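PDB 2GZA: type IV secretion system protein VirB11 from Brucella suis, which hydrolyses ATP as a hexameric ATPase of the type IV secretion system, a virulence machinery that could help establish the replication niche in the host. Local coordinates for residues I38-V43 / F50-S55; P31-P36 / V117-P122; L291-L296 / L317-V322; D323-V328 / E342-P347. All blocks are in the same frame, centred on the assembly; numbering follows the deposited sequence.

Interaction 1: I38-V43 / F50-S55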
# COMPACT_ATOMS: atom_id res chain seq x y z
N ILE C 38 34.03 -29.09 -27.19
CA ILE C 38 32.58 -29.23 -27.07
C ILE C 38 32.16 -28.60 -25.76
O ILE C 38 32.77 -28.89 -24.73
CB ILE C 38 32.17 -30.73 -27.12
CG1 ILE C 38 32.26 -31.27 -28.55
CG2 ILE C 38 30.76 -30.96 -26.55
CD1 ILE C 38 32.17 -32.78 -28.64
N THR C 39 31.13 -27.76 -25.76
CA THR C 39 30.77 -27.06 -24.54
C THR C 39 29.44 -27.54 -23.97
O THR C 39 29.32 -27.70 -22.76
CB THR C 39 30.84 -25.54 -24.71
OG1 THR C 39 31.97 -25.19 -25.51
CG2 THR C 39 30.99 -24.86 -23.34
N GLU C 40 28.44 -27.75 -24.83
CA GLU C 40 27.18 -28.32 -24.39
C GLU C 40 26.95 -29.70 -25.01
O GLU C 40 27.29 -29.93 -26.16
CB GLU C 40 26.02 -27.38 -24.71
CG GLU C 40 25.44 -26.66 -23.48
CD GLU C 40 26.33 -25.56 -22.95
OE1 GLU C 40 27.37 -25.26 -23.57
OE2 GLU C 40 25.98 -24.97 -21.91
N VAL C 41 26.39 -30.60 -24.22
CA VAL C 41 26.02 -31.93 -24.70
C VAL C 41 24.54 -32.18 -24.39
O VAL C 41 24.14 -32.20 -23.23
CB VAL C 41 26.86 -33.07 -24.06
CG1 VAL C 41 26.58 -34.40 -24.73
CG2 VAL C 41 28.35 -32.77 -24.13
N CYS C 42 23.75 -32.38 -25.44
CA CYS C 42 22.32 -32.59 -25.30
C CYS C 42 21.83 -33.93 -25.80
O CYS C 42 22.30 -34.43 -26.81
CB CYS C 42 21.56 -31.49 -26.03
SG CYS C 42 21.67 -29.98 -25.14
N VAL C 43 20.88 -34.50 -25.07
CA VAL C 43 20.10 -35.62 -25.58
C VAL C 43 18.62 -35.23 -25.52
O VAL C 43 18.08 -34.98 -24.44
CB VAL C 43 20.38 -36.96 -24.83
CG1 VAL C 43 19.48 -38.09 -25.38
CG2 VAL C 43 21.84 -37.35 -24.95
N PHE C 50 22.99 -33.95 -29.48
CA PHE C 50 23.33 -32.69 -30.10
C PHE C 50 24.37 -31.99 -29.24
O PHE C 50 24.19 -31.86 -28.03
CB PHE C 50 22.08 -31.81 -30.27
CG PHE C 50 21.30 -32.10 -31.51
CD1 PHE C 50 20.30 -33.07 -31.51
CD2 PHE C 50 21.57 -31.43 -32.69
CE1 PHE C 50 19.57 -33.34 -32.66
CE2 PHE C 50 20.84 -31.70 -33.84
CZ PHE C 50 19.84 -32.65 -33.83
N CYS C 51 25.46 -31.57 -29.86
CA CYS C 51 26.50 -30.85 -29.13
C CYS C 51 26.83 -29.49 -29.72
O CYS C 51 26.77 -29.29 -30.93
CB CYS C 51 27.76 -31.71 -28.96
SG CYS C 51 28.67 -32.05 -30.46
N GLU C 52 27.13 -28.54 -28.84
CA GLU C 52 27.48 -27.19 -29.22
C GLU C 52 28.99 -27.08 -29.39
O GLU C 52 29.74 -27.21 -28.41
CB GLU C 52 26.98 -26.19 -28.17
CG GLU C 52 27.53 -24.78 -28.33
CD GLU C 52 26.82 -23.75 -27.47
OE1 GLU C 52 25.57 -23.67 -27.55
OE2 GLU C 52 27.50 -23.02 -26.73
N ARG C 53 29.42 -26.88 -30.63
CA ARG C 53 30.84 -26.72 -30.96
C ARG C 53 31.23 -25.27 -30.83
O ARG C 53 31.63 -24.92 -29.83
CB ARG C 53 31.21 -27.30 -32.33
CG ARG C 53 32.70 -27.10 -32.74
CD ARG C 53 33.61 -28.22 -32.28
NE ARG C 53 33.03 -29.51 -32.64
CZ ARG C 53 33.56 -30.69 -32.33
NH1 ARG C 53 34.70 -30.78 -31.66
NH2 ARG C 53 32.92 -31.79 -32.71
N ALA C 54 31.14 -24.39 -31.79
CA ALA C 54 31.55 -23.02 -31.53
C ALA C 54 30.29 -22.20 -31.65
O ALA C 54 30.13 -21.44 -32.61
CB ALA C 54 32.62 -22.58 -32.52
N SER C 55 29.37 -22.40 -30.70
CA SER C 55 28.04 -21.79 -30.72
C SER C 55 27.18 -22.35 -31.87
O SER C 55 26.17 -21.76 -32.27
CB SER C 55 28.16 -20.27 -30.74
OG SER C 55 29.16 -19.85 -29.80
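Strands 40-43 and 48-52 form an antiparallel beta hairpin in the N-terminal six-stranded sheet, where Cys42 and Phe50 make a hydrogen-bonded pair and Val41 and Cys51 a non-hydrogen-bonded one. The short strand axes approach to 4.7 Å and run at 164°. Cys42 N donates to Phe50 O at 2.7 Å and Phe50 N returns a bond to Cys42 O. Glu52 N donates to Glu40 O, and Thr39 N, just before strand 40-43, donates to Glu52 O at 3.0 Å, with an almost straight N-H...O angle of 174°. Ile38, also ahead of the strand, touches two residues: its CG2 rests 3.9 Å from Cys51 CB, while CG1 lies 3.9 Å above the Arg53 guanidinium plane, toward its rim. The Arg53 chain bends at chi2 and chi3, and its NE forms a salt bridge with Glu58. On the sheet face opposite Val41 and Cys51, Glu40 and Glu52 lie side by side, pointing the same way, with Glu40 OE1 3.9 Å from Glu52 OE2. Lys252 makes long, weak ion pairs with both. Two buried carboxylates this close should repel each other, and the lysine, though distant, probably offsets part of that cost.

Interaction 2: P31-P36 / V117-P122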
# COMPACT_ATOMS: atom_id res chain seq x y z
N PRO C 31 32.63 -39.66 -25.23
CA PRO C 31 33.36 -38.94 -26.29
C PRO C 31 33.13 -37.42 -26.29
O PRO C 31 34.10 -36.67 -26.42
CB PRO C 31 32.81 -39.57 -27.57
CG PRO C 31 32.39 -40.93 -27.16
CD PRO C 31 31.83 -40.76 -25.79
N TRP C 32 31.88 -37.00 -26.13
CA TRP C 32 31.52 -35.58 -26.15
C TRP C 32 31.88 -34.89 -24.84
O TRP C 32 32.24 -33.72 -24.82
CB TRP C 32 30.02 -35.42 -26.42
CG TRP C 32 29.61 -36.01 -27.73
CD1 TRP C 32 29.63 -35.40 -28.94
CD2 TRP C 32 29.13 -37.34 -27.96
NE1 TRP C 32 29.19 -36.26 -29.92
CE2 TRP C 32 28.88 -37.45 -29.34
CE3 TRP C 32 28.90 -38.44 -27.14
CZ2 TRP C 32 28.40 -38.63 -29.92
CZ3 TRP C 32 28.42 -39.60 -27.71
CH2 TRP C 32 28.18 -39.69 -29.09
N LEU C 33 31.78 -35.64 -23.75
CA LEU C 33 32.07 -35.13 -22.42
C LEU C 33 33.56 -34.84 -22.20
O LEU C 33 33.91 -33.95 -21.43
CB LEU C 33 31.52 -36.07 -21.33
CG LEU C 33 29.99 -36.18 -21.15
CD1 LEU C 33 29.59 -37.22 -20.11
CD2 LEU C 33 29.35 -34.84 -20.81
N ASP C 34 34.41 -35.58 -22.91
CA ASP C 34 35.86 -35.44 -22.76
C ASP C 34 36.51 -34.46 -23.75
O ASP C 34 37.62 -33.98 -23.52
CB ASP C 34 36.54 -36.81 -22.85
CG ASP C 34 36.16 -37.74 -21.70
OD1 ASP C 34 35.87 -37.24 -20.59
OD2 ASP C 34 36.15 -38.97 -21.90
N ASP C 35 35.81 -34.18 -24.85
CA ASP C 35 36.32 -33.27 -25.87
C ASP C 35 36.23 -31.83 -25.37
O ASP C 35 35.13 -31.32 -25.15
CB ASP C 35 35.56 -33.46 -27.18
CG ASP C 35 36.33 -32.93 -28.38
OD1 ASP C 35 36.33 -33.61 -29.42
OD2 ASP C 35 36.93 -31.83 -28.28
N PRO C 36 37.40 -31.19 -25.18
CA PRO C 36 37.50 -29.81 -24.69
C PRO C 36 36.86 -28.77 -25.61
O PRO C 36 36.49 -27.70 -25.13
CB PRO C 36 39.02 -29.58 -24.60
CG PRO C 36 39.63 -30.95 -24.54
CD PRO C 36 38.74 -31.78 -25.40
N VAL C 117 18.06 -34.34 -21.83
CA VAL C 117 19.27 -34.14 -21.05
C VAL C 117 20.03 -32.95 -21.60
O VAL C 117 20.22 -32.83 -22.81
CB VAL C 117 20.17 -35.42 -21.07
CG1 VAL C 117 21.60 -35.12 -20.64
CG2 VAL C 117 19.58 -36.48 -20.18
N THR C 118 20.45 -32.05 -20.72
CA THR C 118 21.34 -30.97 -21.12
C THR C 118 22.50 -30.87 -20.16
O THR C 118 22.31 -30.66 -18.96
CB THR C 118 20.61 -29.64 -21.24
OG1 THR C 118 19.51 -29.79 -22.14
CG2 THR C 118 21.57 -28.58 -21.77
N ILE C 119 23.70 -31.04 -20.69
CA ILE C 119 24.91 -31.00 -19.89
C ILE C 119 25.73 -29.77 -20.24
O ILE C 119 26.23 -29.64 -21.36
CB ILE C 119 25.72 -32.32 -20.03
CG1 ILE C 119 24.90 -33.51 -19.51
CG2 ILE C 119 27.05 -32.23 -19.31
CD1 ILE C 119 25.38 -34.87 -19.96
N ARG C 120 25.82 -28.87 -19.28
CA ARG C 120 26.65 -27.69 -19.40
C ARG C 120 28.04 -28.04 -18.92
O ARG C 120 28.21 -28.69 -17.89
CB ARG C 120 26.07 -26.54 -18.58
N LYS C 121 29.05 -27.60 -19.65
CA LYS C 121 30.42 -27.86 -19.24
C LYS C 121 31.14 -26.62 -18.71
O LYS C 121 30.94 -25.52 -19.21
CB LYS C 121 31.20 -28.51 -20.38
CG LYS C 121 30.89 -29.99 -20.55
CD LYS C 121 31.35 -30.52 -21.90
CE LYS C 121 32.84 -30.91 -21.88
NZ LYS C 121 33.26 -31.54 -23.16
N PRO C 122 31.95 -26.83 -17.66
CA PRO C 122 32.83 -25.82 -17.06
C PRO C 122 34.04 -25.45 -17.95
O PRO C 122 34.45 -26.22 -18.81
CB PRO C 122 33.30 -26.46 -15.75
CG PRO C 122 33.07 -27.92 -15.93
CD PRO C 122 31.84 -28.02 -16.79
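The C-terminal end of helix 30-34 and the turn after it approach the end of strand 116-120 with no backbone pairing, the nearest CA atoms, those of Leu33 and Lys121, being 8.1 Å apart. Side chains therefore span the gap, and Lys121 does most of it. Its chain bends at chi3 (84°), which swings CE to 3.3 Å from Leu33 O, and the ammonium group lies among main-chain carbonyl oxygens. Lys121 NZ donates to Asp35 O at 2.7 Å, from above that carbonyl's plane (43° out of it), and to Trp32 O at 2.9 Å, here within the carbonyl plane. A weak third bond goes to Leu33 O at 3.0 Å. Ile38 O, just beyond the helical segment, is a further acceptor. Beside this polar group is a small apolar contact: Leu33 CD2 meets Ile119 CG2 at 3.8 Å, the two side chains crossing at about a right angle. Ile119 also packs on Ile102 of the neighbouring strand 101-105, and Leu33 on Val41, which places the helix end against the N-terminal sheet. The carboxylates of Asp34 and Asp35 do not touch NZ and have partners of their own, Arg30 and Gln37 N. Lys121 thus acts through carbonyl oxygens, two of them, of Trp32 and Leu33, at the C-terminal end of helix 30-34, where the helix dipole would probably favour a protonated amine.

Interaction 3: L291-L296 / L317-V322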
# COMPACT_ATOMS: atom_id res chain seq x y z
N LEU C 291 -5.09 -4.28 -26.46
CA LEU C 291 -5.69 -5.17 -25.49
C LEU C 291 -4.78 -6.36 -25.14
O LEU C 291 -4.94 -6.96 -24.08
CB LEU C 291 -7.06 -5.65 -25.98
CG LEU C 291 -8.25 -4.68 -25.88
CD1 LEU C 291 -9.46 -5.18 -26.68
CD2 LEU C 291 -8.66 -4.40 -24.45
N THR C 292 -3.84 -6.69 -26.02
CA THR C 292 -2.81 -7.68 -25.71
C THR C 292 -1.95 -7.21 -24.53
O THR C 292 -1.89 -7.89 -23.51
CB THR C 292 -1.91 -7.99 -26.92
OG1 THR C 292 -2.73 -8.30 -28.04
CG2 THR C 292 -1.00 -9.15 -26.62
N PHE C 293 -1.32 -6.05 -24.66
CA PHE C 293 -0.50 -5.50 -23.58
C PHE C 293 -1.33 -5.33 -22.32
O PHE C 293 -0.86 -5.56 -21.21
CB PHE C 293 0.15 -4.18 -23.99
CG PHE C 293 1.29 -4.34 -24.95
CD1 PHE C 293 2.52 -4.80 -24.50
CD2 PHE C 293 1.14 -4.04 -26.29
CE1 PHE C 293 3.59 -4.96 -25.39
CE2 PHE C 293 2.18 -4.20 -27.18
CZ PHE C 293 3.42 -4.66 -26.73
N GLU C 294 -2.58 -4.93 -22.52
CA GLU C 294 -3.55 -4.76 -21.44
C GLU C 294 -3.77 -6.07 -20.69
O GLU C 294 -3.72 -6.10 -19.46
CB GLU C 294 -4.87 -4.26 -22.02
CG GLU C 294 -5.62 -3.28 -21.16
CD GLU C 294 -4.96 -1.91 -21.09
OE1 GLU C 294 -4.68 -1.45 -19.96
OE2 GLU C 294 -4.74 -1.29 -22.15
N ARG C 295 -4.00 -7.15 -21.43
CA ARG C 295 -4.21 -8.47 -20.84
C ARG C 295 -2.94 -9.12 -20.29
O ARG C 295 -3.00 -9.85 -19.31
CB ARG C 295 -4.88 -9.41 -21.84
CG ARG C 295 -6.36 -9.11 -22.04
CD ARG C 295 -7.13 -10.34 -22.46
NE ARG C 295 -7.32 -11.27 -21.36
CZ ARG C 295 -6.90 -12.53 -21.36
NH1 ARG C 295 -6.26 -13.04 -22.40
NH2 ARG C 295 -7.14 -13.29 -20.30
N LEU C 296 -1.79 -8.86 -20.92
CA LEU C 296 -0.50 -9.38 -20.44
C LEU C 296 -0.16 -8.80 -19.08
O LEU C 296 0.38 -9.50 -18.22
CB LEU C 296 0.63 -9.10 -21.44
CG LEU C 296 0.56 -9.83 -22.78
CD1 LEU C 296 1.69 -9.40 -23.69
CD2 LEU C 296 0.54 -11.34 -22.60
N LEU C 317 7.99 -3.01 -18.73
CA LEU C 317 8.65 -4.30 -18.96
C LEU C 317 8.15 -4.97 -20.23
O LEU C 317 8.93 -5.51 -21.00
CB LEU C 317 8.50 -5.22 -17.75
CG LEU C 317 9.70 -5.26 -16.80
CD1 LEU C 317 11.03 -5.51 -17.55
CD2 LEU C 317 9.80 -4.00 -16.01
N LEU C 318 6.83 -4.93 -20.44
CA LEU C 318 6.22 -5.47 -21.64
C LEU C 318 6.76 -4.82 -22.92
O LEU C 318 7.03 -5.50 -23.90
CB LEU C 318 4.69 -5.31 -21.60
CG LEU C 318 3.79 -6.43 -21.06
CD1 LEU C 318 4.54 -7.74 -20.87
CD2 LEU C 318 3.11 -6.02 -19.79
N TYR C 319 6.92 -3.50 -22.88
CA TYR C 319 7.44 -2.76 -24.03
C TYR C 319 8.93 -2.99 -24.29
O TYR C 319 9.36 -2.92 -25.44
CB TYR C 319 7.16 -1.26 -23.91
CG TYR C 319 5.70 -0.87 -24.05
CD1 TYR C 319 5.14 0.11 -23.23
CD2 TYR C 319 4.87 -1.48 -24.99
CE1 TYR C 319 3.81 0.47 -23.34
CE2 TYR C 319 3.53 -1.12 -25.11
CZ TYR C 319 3.01 -0.15 -24.28
OH TYR C 319 1.68 0.22 -24.40
N LEU C 320 9.69 -3.27 -23.24
CA LEU C 320 11.11 -3.56 -23.38
C LEU C 320 11.36 -4.95 -23.93
O LEU C 320 12.38 -5.21 -24.56
CB LEU C 320 11.80 -3.41 -22.03
CG LEU C 320 12.00 -1.97 -21.54
CD1 LEU C 320 12.46 -1.97 -20.11
CD2 LEU C 320 13.00 -1.22 -22.42
N VAL C 321 10.40 -5.84 -23.71
CA VAL C 321 10.55 -7.26 -23.97
C VAL C 321 9.81 -7.69 -25.23
O VAL C 321 10.29 -8.55 -25.97
CB VAL C 321 10.08 -8.05 -22.73
CG1 VAL C 321 9.52 -9.41 -23.10
CG2 VAL C 321 11.20 -8.16 -21.73
N VAL C 322 8.64 -7.11 -25.49
CA VAL C 322 7.80 -7.52 -26.61
C VAL C 322 8.00 -6.60 -27.80
O VAL C 322 7.68 -5.41 -27.73
CB VAL C 322 6.27 -7.56 -26.23
CG1 VAL C 322 5.42 -7.89 -27.45
CG2 VAL C 322 6.01 -8.57 -25.12
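Phe293 is the main bump of this helix-helix contact, set into a hollow formed by Leu318, Tyr319 and Val322 in the C-terminal P-loop NTPase domain. Helix 289-300 supplies Phe293, and helix 311-321 with the residue after it the hollow. The short axes of 291-296 and 317-321 run at 121° and come no closer than 11.0 Å, a wide separation bridged by large side chains. Tyr319 forms one wall: its CE2 stands 3.6 Å above the centre of the Phe293 ring, in an edge-to-face pair with centroids 4.8 Å apart and planes inclined at 52°. Leu318 closes the rim, its CB lying in the ring plane 3.7 Å from Phe293 CD1. The first residue beyond the helix, Val322, adds CB at 3.8 Å from Phe293 CE1. Phe293 CG is anti to the carbonyl carbon (chi1 -75°), the orientation from which the ring extends into this hollow. One turn on, Leu296 makes a smaller bump, its CB meeting Leu318 CG. Polar groups lie around the contact: Tyr319 OH bonds to Arg315 NH2, while Arg295 NE reaches Asn271 of a neighbouring subunit. Leu296 also packs on Leu261, and its side chain lies about 10 Å from that of Lys188 in the predicted ATP-binding loop. At the far tip of the Phe293 ring, CZ stands 3.9 Å from Val322 CG1.

Interaction 4: D323-V328 / E342-P347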
# COMPACT_ATOMS: atom_id res chain seq x y z
N ASP C 323 8.53 -7.15 -28.88
CA ASP C 323 8.88 -6.36 -30.06
C ASP C 323 7.69 -6.19 -31.00
O ASP C 323 7.41 -5.08 -31.46
CB ASP C 323 10.05 -6.98 -30.80
CG ASP C 323 11.33 -6.95 -29.99
OD1 ASP C 323 11.69 -5.85 -29.53
OD2 ASP C 323 11.96 -8.02 -29.83
N VAL C 324 7.01 -7.29 -31.29
CA VAL C 324 5.93 -7.28 -32.27
C VAL C 324 4.69 -7.96 -31.70
O VAL C 324 4.78 -8.98 -31.03
CB VAL C 324 6.35 -7.98 -33.59
CG1 VAL C 324 5.22 -7.98 -34.61
CG2 VAL C 324 7.59 -7.32 -34.19
N VAL C 325 3.52 -7.37 -31.95
CA VAL C 325 2.25 -8.01 -31.68
C VAL C 325 1.46 -8.10 -32.98
O VAL C 325 1.15 -7.07 -33.60
CB VAL C 325 1.39 -7.25 -30.61
CG1 VAL C 325 0.05 -7.96 -30.38
CG2 VAL C 325 2.14 -7.11 -29.30
N VAL C 326 1.15 -9.32 -33.41
CA VAL C 326 0.33 -9.54 -34.60
C VAL C 326 -1.07 -9.94 -34.18
O VAL C 326 -1.24 -10.96 -33.52
CB VAL C 326 0.88 -10.66 -35.50
CG1 VAL C 326 0.30 -10.55 -36.91
CG2 VAL C 326 2.40 -10.65 -35.53
N HIS C 327 -2.07 -9.16 -34.56
CA HIS C 327 -3.44 -9.47 -34.20
C HIS C 327 -4.20 -10.11 -35.35
O HIS C 327 -4.24 -9.56 -36.44
CB HIS C 327 -4.19 -8.24 -33.69
CG HIS C 327 -5.63 -8.51 -33.35
ND1 HIS C 327 -6.01 -9.28 -32.28
CD2 HIS C 327 -6.78 -8.11 -33.96
CE1 HIS C 327 -7.33 -9.34 -32.24
NE2 HIS C 327 -7.82 -8.64 -33.24
N VAL C 328 -4.80 -11.26 -35.09
CA VAL C 328 -5.61 -11.95 -36.08
C VAL C 328 -7.10 -11.78 -35.79
O VAL C 328 -7.53 -11.89 -34.64
CB VAL C 328 -5.32 -13.47 -36.15
CG1 VAL C 328 -5.98 -14.07 -37.37
CG2 VAL C 328 -3.83 -13.73 -36.19
N GLU C 342 -3.94 -5.70 -37.44
CA GLU C 342 -2.92 -4.75 -37.05
C GLU C 342 -1.63 -5.49 -36.77
O GLU C 342 -1.65 -6.62 -36.28
CB GLU C 342 -3.37 -3.99 -35.80
CG GLU C 342 -2.44 -2.87 -35.33
CD GLU C 342 -2.83 -2.27 -33.97
OE1 GLU C 342 -2.02 -1.49 -33.41
OE2 GLU C 342 -3.94 -2.58 -33.45
N VAL C 343 -0.51 -4.86 -37.10
CA VAL C 343 0.80 -5.31 -36.67
C VAL C 343 1.39 -4.17 -35.87
O VAL C 343 1.55 -3.06 -36.38
CB VAL C 343 1.72 -5.67 -37.84
CG1 VAL C 343 3.12 -5.98 -37.35
CG2 VAL C 343 1.16 -6.85 -38.62
N TRP C 344 1.69 -4.43 -34.61
CA TRP C 344 2.25 -3.42 -33.75
C TRP C 344 3.76 -3.62 -33.67
O TRP C 344 4.25 -4.72 -33.40
CB TRP C 344 1.58 -3.50 -32.37
CG TRP C 344 2.08 -2.49 -31.40
CD1 TRP C 344 1.53 -1.28 -31.13
CD2 TRP C 344 3.23 -2.61 -30.56
NE1 TRP C 344 2.27 -0.63 -30.17
CE2 TRP C 344 3.32 -1.42 -29.81
CE3 TRP C 344 4.20 -3.60 -30.37
CZ2 TRP C 344 4.35 -1.19 -28.89
CZ3 TRP C 344 5.23 -3.37 -29.45
CH2 TRP C 344 5.29 -2.17 -28.72
N TYR C 345 4.50 -2.54 -33.92
CA TYR C 345 5.95 -2.53 -33.82
C TYR C 345 6.40 -1.11 -33.53
O TYR C 345 6.16 -0.21 -34.33
CB TYR C 345 6.57 -3.06 -35.11
CG TYR C 345 8.08 -3.08 -35.15
CD1 TYR C 345 8.82 -3.77 -34.20
CD2 TYR C 345 8.77 -2.41 -36.16
CE1 TYR C 345 10.22 -3.79 -34.25
CE2 TYR C 345 10.16 -2.42 -36.22
CZ TYR C 345 10.87 -3.11 -35.26
OH TYR C 345 12.25 -3.12 -35.32
N ASP C 346 7.02 -0.90 -32.38
CA ASP C 346 7.46 0.44 -31.97
C ASP C 346 8.82 0.44 -31.25
O ASP C 346 8.87 0.66 -30.04
CB ASP C 346 6.36 1.09 -31.12
CG ASP C 346 6.54 2.60 -30.98
OD1 ASP C 346 7.39 3.20 -31.67
OD2 ASP C 346 5.80 3.18 -30.17
N PRO C 347 9.92 0.22 -32.00
CA PRO C 347 11.26 0.16 -31.41
C PRO C 347 11.68 1.51 -30.83
O PRO C 347 12.57 1.58 -29.97
CB PRO C 347 12.16 -0.22 -32.59
CG PRO C 347 11.40 0.19 -33.79
CD PRO C 347 9.95 0.03 -33.46
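Backbone hydrogen bonds join Val325 with Trp344 and tie His327 to Glu342 in the hairpin of strands 324-331 and 339-345, at the edge of the mixed sheet that also holds strand 178-182. The short axes are 4.8 Å apart and antiparallel at 171°. Val325 N donates to Trp344 O, and Trp344 N returns to Val325 O at 2.9 Å with an N-H...O angle of 178°. His327 N reaches Glu342 O at 3.1 Å. Carbon donors supplement these bonds, Val324 CA approaching Trp344 O at 3.3 Å.

Apolar contacts occupy both faces. On one, Val324 CG1 meets Val343 CG1 at 4.0 Å and Val324 CG2 meets Tyr345 CD1 at 3.8 Å, while Val326 and Val343 lie side by side; helix 164-173 packs over this face through Phe167 and Leu168. On the other, Val325 and Trp344 touch through their CB atoms, toward helix 289-300.

Aromatic-carbonyl contacts centre on Asp323 O, which lies 3.3 Å from Tyr345 CD1 at the edge of that ring and 3.4 Å from Trp344 CZ3. Pro347 CD sits over the centre of the Tyr345 ring.

Asp323 OD1 forms a salt bridge with Lys350 NZ, and OD2 accepts a hydrogen bond from Val177 N. Both would probably favour the ionised carboxylate, while the hairpin positions His327 beside the predicted ATP-binding Gly182.

Interactions 1 and 2 belong to the N-terminal sheet, with centres 7 Å apart; strands 40-43 and 116-120 are neighbours there, and Val41 O and Ile119 N, 2.8 Å apart, probably bond. Along the chain, interaction 1 is nested inside the loop that interaction 2 closes. Interactions 3 and 4 follow later, in series, with centres 11 Å apart in the ATPase domain: helix 311-321 runs into strand 324-331, and Phe293 of interaction 3 touches Trp344 and Val325 of interaction 4. The two pairs lie on opposite sides of the chain's centre, with centres 34 to 40 Å apart. Interactions 1 and 3 both touch a neighbouring subunit, interaction 1 only lightly.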